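Lipase (Rhizopus chinensis, PDB 6A0W) probably hydrolyses the ester bonds of triacylglycerols, as a secreted fungal lipase of the class 3 family with an alpha/beta-hydrolase fold. Local coordinates at residues Q177-L185 and L197-V207. Residues are numbered along the deposited sequence; the frame is centred on the assembly and turned at random.
Sequences QALLAGMDL and LSIYTVGCPRV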
loop_
_atom_site.group_PDB
_atom_site.type_symbol
_atom_site.label_atom_id
_atom_site.label_comp_id
_atom_site.label_asym_id
_atom_site.label_seq_id
_atom_site.Cartn_x
_atom_site.Cartn_y
_atom_site.Cartn_z
ATOM N N GLN A 177 4.854 -4.383 1.476
ATOM C CA GLN A 177 5.408 -4.467 2.819
ATOM C C GLN A 177 4.375 -4.151 3.893
ATOM O O GLN A 177 4.315 -4.790 4.961
ATOM C CB GLN A 177 6.607 -3.529 2.945
ATOM C CG GLN A 177 7.759 -3.840 1.985
ATOM C CD GLN A 177 8.276 -5.251 2.210
ATOM O OE1 GLN A 177 8.467 -5.600 3.364
ATOM N NE2 GLN A 177 8.246 -6.108 1.180
ATOM N N ALA A 178 3.529 -3.158 3.613
ATOM C CA ALA A 178 2.479 -2.783 4.557
ATOM C C ALA A 178 1.565 -3.969 4.888
ATOM O O ALA A 178 1.263 -4.212 6.055
ATOM C CB ALA A 178 1.649 -1.609 4.010
ATOM N N LEU A 179 1.119 -4.675 3.853
ATOM C CA LEU A 179 0.177 -5.767 4.019
ATOM C C LEU A 179 0.872 -6.925 4.782
ATOM O O LEU A 179 0.340 -7.453 5.751
ATOM C CB LEU A 179 -0.230 -6.279 2.644
ATOM C CG LEU A 179 -1.125 -7.504 2.655
ATOM C CD1 LEU A 179 -2.385 -7.206 3.456
ATOM C CD2 LEU A 179 -1.486 -7.913 1.233
ATOM N N LEU A 180 2.123 -7.192 4.422
ATOM C CA LEU A 180 2.888 -8.261 5.100
ATOM C C LEU A 180 3.167 -7.902 6.550
ATOM O O LEU A 180 2.890 -8.705 7.458
ATOM C CB LEU A 180 4.172 -8.574 4.330
ATOM C CG LEU A 180 4.008 -9.212 2.938
ATOM C CD1 LEU A 180 5.341 -9.299 2.180
ATOM C CD2 LEU A 180 3.385 -10.590 3.028
ATOM N N ALA A 181 3.425 -6.626 6.792
ATOM C CA ALA A 181 3.596 -6.184 8.150
ATOM C C ALA A 181 2.296 -6.327 8.923
ATOM O O ALA A 181 2.302 -6.659 10.121
ATOM C CB ALA A 181 4.075 -4.739 8.205
ATOM N N GLY A 182 1.195 -5.908 8.304
ATOM C CA GLY A 182 -0.079 -5.958 9.010
ATOM C C GLY A 182 -0.442 -7.397 9.397
ATOM O O GLY A 182 -0.908 -7.640 10.491
ATOM N N MET A 183 -0.252 -8.338 8.482
ATOM C CA MET A 183 -0.476 -9.754 8.789
ATOM C C MET A 183 0.461 -10.335 9.894
ATOM O O MET A 183 -0.023 -10.942 10.873
ATOM C CB MET A 183 -0.378 -10.567 7.506
ATOM C CG MET A 183 -1.469 -10.271 6.484
ATOM S SD MET A 183 -3.115 -10.550 7.151
ATOM C CE MET A 183 -3.530 -8.889 7.657
ATOM N N ASP A 184 1.702 -9.862 9.918
ATOM C CA ASP A 184 2.677 -10.274 10.965
ATOM C C ASP A 184 2.315 -9.704 12.325
ATOM O O ASP A 184 2.310 -10.396 13.357
ATOM C CB ASP A 184 4.093 -9.813 10.537
ATOM C CG ASP A 184 5.238 -10.591 11.238
ATOM O OD1 ASP A 184 4.988 -11.664 11.795
ATOM O OD2 ASP A 184 6.382 -10.098 11.275
ATOM N N LEU A 185 1.995 -8.423 12.362
ATOM C CA LEU A 185 1.476 -7.837 13.574
ATOM C C LEU A 185 0.235 -8.594 14.093
ATOM O O LEU A 185 0.105 -8.867 15.301
ATOM C CB LEU A 185 1.150 -6.357 13.345
ATOM C CG LEU A 185 2.407 -5.507 13.155
ATOM C CD1 LEU A 185 2.110 -4.165 12.486
ATOM C CD2 LEU A 185 3.091 -5.314 14.513
ATOM N N LEU A 197 -5.954 -2.096 14.527
ATOM C CA LEU A 197 -4.962 -2.221 13.485
ATOM C C LEU A 197 -5.653 -2.136 12.128
ATOM O O LEU A 197 -6.642 -2.827 11.890
ATOM C CB LEU A 197 -4.246 -3.566 13.591
ATOM C CG LEU A 197 -3.294 -3.968 12.486
ATOM C CD1 LEU A 197 -2.122 -2.991 12.456
ATOM C CD2 LEU A 197 -2.778 -5.373 12.712
ATOM N N SER A 198 -4.999 -1.450 11.198
ATOM C CA SER A 198 -5.572 -1.177 9.877
ATOM C C SER A 198 -4.409 -1.026 8.894
ATOM O O SER A 198 -3.361 -0.515 9.261
ATOM C CB SER A 198 -6.365 0.180 9.942
ATOM O OG SER A 198 -7.714 -0.127 10.113
ATOM N N ILE A 199 -4.654 -1.343 7.628
ATOM C CA ILE A 199 -3.662 -1.296 6.585
ATOM C C ILE A 199 -4.218 -0.421 5.450
ATOM O O ILE A 199 -5.337 -0.637 4.972
ATOM C CB ILE A 199 -3.390 -2.682 6.002
ATOM C CG1 ILE A 199 -2.977 -3.696 7.113
ATOM C CG2 ILE A 199 -2.240 -2.602 5.012
ATOM C CD1 ILE A 199 -3.063 -5.156 6.677
ATOM N N TYR A 200 -3.439 0.566 5.037
ATOM C CA TYR A 200 -3.817 1.419 3.907
ATOM C C TYR A 200 -2.715 1.464 2.899
ATOM O O TYR A 200 -1.558 1.786 3.229
ATOM C CB TYR A 200 -4.075 2.861 4.371
ATOM C CG TYR A 200 -5.343 3.016 5.187
ATOM C CD1 TYR A 200 -5.332 2.764 6.556
ATOM C CD2 TYR A 200 -6.507 3.571 4.624
ATOM C CE1 TYR A 200 -6.488 2.841 7.306
ATOM C CE2 TYR A 200 -7.652 3.734 5.394
ATOM C CZ TYR A 200 -7.631 3.398 6.734
ATOM O OH TYR A 200 -8.718 3.565 7.548
ATOM N N THR A 201 -3.113 1.322 1.643
ATOM C CA THR A 201 -2.156 1.375 0.561
ATOM C C THR A 201 -2.659 2.229 -0.639
ATOM O O THR A 201 -3.879 2.360 -0.864
ATOM C CB THR A 201 -1.801 -0.041 0.039
ATOM O OG1 THR A 201 -2.939 -0.664 -0.552
ATOM C CG2 THR A 201 -1.231 -0.940 1.144
ATOM N N VAL A 202 -1.691 2.676 -1.443
ATOM C CA VAL A 202 -1.905 3.375 -2.709
ATOM C C VAL A 202 -1.015 2.729 -3.753
ATOM O O VAL A 202 0.184 2.538 -3.504
ATOM C CB VAL A 202 -1.673 4.909 -2.604
ATOM C CG1 VAL A 202 -2.861 5.556 -1.893
ATOM C CG2 VAL A 202 -0.392 5.252 -1.860
ATOM N N GLY A 203 -1.617 2.263 -4.847
ATOM C CA GLY A 203 -0.877 1.594 -5.917
ATOM C C GLY A 203 -0.184 0.280 -5.523
ATOM O O GLY A 203 0.832 -0.112 -6.105
ATOM N N CYS A 204 -0.824 -0.480 -4.649
ATOM C CA CYS A 204 -0.310 -1.781 -4.210
ATOM C C CYS A 204 -0.393 -2.853 -5.295
ATOM O O CYS A 204 -1.460 -3.080 -5.893
ATOM C CB CYS A 204 -1.062 -2.251 -2.971
ATOM S SG CYS A 204 -0.221 -3.616 -2.102
ATOM N N PRO A 205 0.738 -3.490 -5.616
ATOM C CA PRO A 205 0.645 -4.679 -6.486
ATOM C C PRO A 205 -0.046 -5.862 -5.793
ATOM O O PRO A 205 -0.297 -5.843 -4.579
ATOM C CB PRO A 205 2.119 -5.057 -6.725
ATOM C CG PRO A 205 2.780 -4.616 -5.465
ATOM C CD PRO A 205 2.106 -3.314 -5.089
ATOM N N ARG A 206 -0.402 -6.865 -6.586
ATOM C CA ARG A 206 -0.803 -8.141 -6.010
ATOM C C ARG A 206 0.397 -8.703 -5.245
ATOM O O ARG A 206 1.559 -8.485 -5.639
ATOM C CB ARG A 206 -1.300 -9.117 -7.073
ATOM C CG ARG A 206 -2.599 -8.669 -7.746
ATOM C CD ARG A 206 -3.230 -9.751 -8.595
ATOM N NE ARG A 206 -4.393 -9.238 -9.291
ATOM C CZ ARG A 206 -4.380 -8.656 -10.485
ATOM N NH1 ARG A 206 -3.271 -8.560 -11.178
ATOM N NH2 ARG A 206 -5.508 -8.221 -11.034
ATOM N N VAL A 207 0.091 -9.305 -4.098
ATOM C CA VAL A 207 1.099 -9.759 -3.169
ATOM C C VAL A 207 1.206 -11.276 -3.014
ATOM O O VAL A 207 2.320 -11.807 -2.892
ATOM C CB VAL A 207 0.869 -9.132 -1.799
ATOM C CG1 VAL A 207 1.823 -9.729 -0.780
ATOM C CG2 VAL A 207 1.023 -7.621 -1.896
#
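I199 reaches from strand 197-202 up to helix 177-185 and meets it at G182, where its CD1 lies 3.9 Å from the CA of the glycine. The helix runs almost antiparallel to the strand, at 171°, with the axes 8.2 Å apart at closest approach. With CG1 anti to its own carbonyl carbon and chi2 extended (164°), I199 carries CD1 to the helix, and the missing side chain of G182 leaves room for that methyl. L179 CD1 also comes to 3.9 Å from I199 CD1, while M183, folded at its second and third torsions, brings CE back to the same methyl and lies nearly perpendicular to the isoleucine. The other branch of I199, CG2, rests 4.0 Å from A178 O.

Alternate strand residues continue this apolar face. L197 places CD2 against G182 O (3.7 Å) and beside L185 CB, and T201 turns CG2 to A178 CB at 4.1 Å; the hydroxyl of T201 is hydrogen-bonded to the carbonyl oxygen of H224 on the adjacent strand.

Beyond the strand the chain loops back to the helix at V207. Its CG2 packs 4.0 Å from L179 CD2, the two side chains lying alongside with their directions reversed, and its CG1 approaches L180 CD2. F212 of helix 210-218 touches both L179 and V207.

The interface is wholly buried and rests on van der Waals packing; the backbone N-H groups of A181 to L185 are bonded within the helix, as in G182 N to A178 O. It forms the second half of the beta-alpha-beta crossover 165-171, 173-188, 197-202, whose turn from strand 165-171 into helix 173-188 carries the GxSxG sequence, consistent with the nucleophile elbow of alpha/beta-hydrolase lipases.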